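Local coordinates for CigR Protein (Salmonella enterica subsp. enterica serovar Typhimurium, PDB 4EW5), which is an inner membrane protein whose C-terminal domain forms a two-fold symmetric pair in the crystal, at the interface of chains A and B. Numbering follows the deposited sequence. Chains: chain A/B, CigR Protein.

The interface of chains A and B. Residues chain A 69, 83, 92; chain B 6-8, 11, 14.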
# COMPACT_ATOMS: atom_id res chain seq x y z
N TYR A 69 13.28 6.44 -1.53
CA TYR A 69 13.31 7.87 -1.16
C TYR A 69 14.70 8.24 -0.78
O TYR A 69 15.25 7.74 0.24
CB TYR A 69 12.43 8.14 0.05
CG TYR A 69 11.01 7.67 -0.08
CD1 TYR A 69 10.04 8.46 -0.69
CD2 TYR A 69 10.62 6.45 0.46
CE1 TYR A 69 8.75 8.03 -0.80
CE2 TYR A 69 9.32 5.98 0.33
CZ TYR A 69 8.37 6.76 -0.26
OH TYR A 69 7.08 6.25 -0.37
N LEU A 83 11.04 2.07 7.36
CA LEU A 83 11.76 3.01 6.60
C LEU A 83 12.36 4.00 7.62
O LEU A 83 11.63 4.60 8.44
CB LEU A 83 10.84 3.82 5.71
CG LEU A 83 11.48 4.81 4.72
CD1 LEU A 83 12.31 4.10 3.63
CD2 LEU A 83 10.47 5.72 4.07
N THR A 92 10.24 6.52 9.89
CA THR A 92 9.45 7.23 8.91
C THR A 92 8.19 6.48 8.45
O THR A 92 7.16 7.09 8.09
CB THR A 92 10.38 7.63 7.71
OG1 THR A 92 11.45 8.41 8.25
CG2 THR A 92 9.67 8.46 6.64
N GLY B 6 9.60 12.83 -4.50
CA GLY B 6 10.67 11.93 -4.02
C GLY B 6 10.87 11.87 -2.52
O GLY B 6 11.85 11.28 -2.04
N LYS B 7 9.94 12.51 -1.78
CA LYS B 7 9.96 12.53 -0.34
C LYS B 7 8.90 11.61 0.20
O LYS B 7 7.82 11.53 -0.38
CB LYS B 7 9.68 13.95 0.18
CG LYS B 7 10.72 14.98 -0.32
CD LYS B 7 10.49 16.32 0.41
CE LYS B 7 11.31 17.49 -0.14
NZ LYS B 7 11.18 18.68 0.74
N PRO B 8 9.12 11.01 1.40
CA PRO B 8 8.18 10.00 1.94
C PRO B 8 7.08 10.63 2.78
O PRO B 8 6.93 10.33 3.97
CB PRO B 8 9.09 9.11 2.75
CG PRO B 8 10.10 10.10 3.30
CD PRO B 8 10.36 11.08 2.19
N VAL B 11 3.86 7.31 2.54
CA VAL B 11 4.58 6.10 2.08
C VAL B 11 3.58 4.99 1.71
O VAL B 11 3.71 4.34 0.67
CB VAL B 11 5.60 5.64 3.15
CG1 VAL B 11 6.15 4.21 2.77
CG2 VAL B 11 6.70 6.73 3.31
N ASP B 14 2.09 5.56 -1.60
CA ASP B 14 3.08 5.32 -2.68
C ASP B 14 3.20 3.81 -2.91
O ASP B 14 3.30 3.35 -4.08
CB ASP B 14 4.47 5.84 -2.30
CG ASP B 14 4.53 7.38 -2.26
OD1 ASP B 14 3.72 8.05 -3.02
OD2 ASP B 14 5.41 7.86 -1.54
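A:Tyr69, on a loop of chain A, lays its ring over B:Pro8 and reaches on to B:Asp14 in the first turn of helix 11-26 of chain B. Near the start of the side chain, A:Tyr69 CB lies beside the carbonyl oxygen O of B:Gly6, at 3.8 Å. With CG anti to the carbonyl carbon (chi1 -54°), the ring is carried toward chain B and rests one face on the proline: B:Pro8 CB sits over the centre, 3.5 Å from the centroid of the A:Tyr69 ring, in a CH-pi contact. A proline suits this place because its compact, rigid ring offers C-H groups to the aromatic face. The CD1 side of that face lies against the peptide joining B:Lys7 to B:Pro8, and B:Pro8 CA lies over A:Tyr69 CE1 at 3.4 Å. Over the same face, toward the hydroxyl end, the methyl CG2 of B:Val11 packs against A:Tyr69 CZ at 3.9 Å and lies near CE2. At the tip, the phenol oxygen A:Tyr69 OH donates a hydrogen bond of 2.6 Å to the carboxylate oxygen B:Asp14 OD2. This oxygen lies at the ring edge, in plane, and accepts through its anti lone pair, with the carboxylate turned 36° from the ring. Tyrosine suits the place because a broad apolar face covers the proline while its hydroxyl still reaches a carboxylate. Beyond the proline, the methyl A:Thr92 CG2 meets B:Pro8 CG at 3.7 Å, while A:Leu83 CD2 fits near both B:Pro8 CB and B:Val11 CG2; branched side chains with methyl tips, from strands 80-85 and 91-95, suit this apolar side of the proline. Repeated with the chains exchanged, the patch fastens the N-terminal segment of one C-terminal domain onto its partner, and may support dimer assembly, although the structure alone does not show that this pair is the biological assembly.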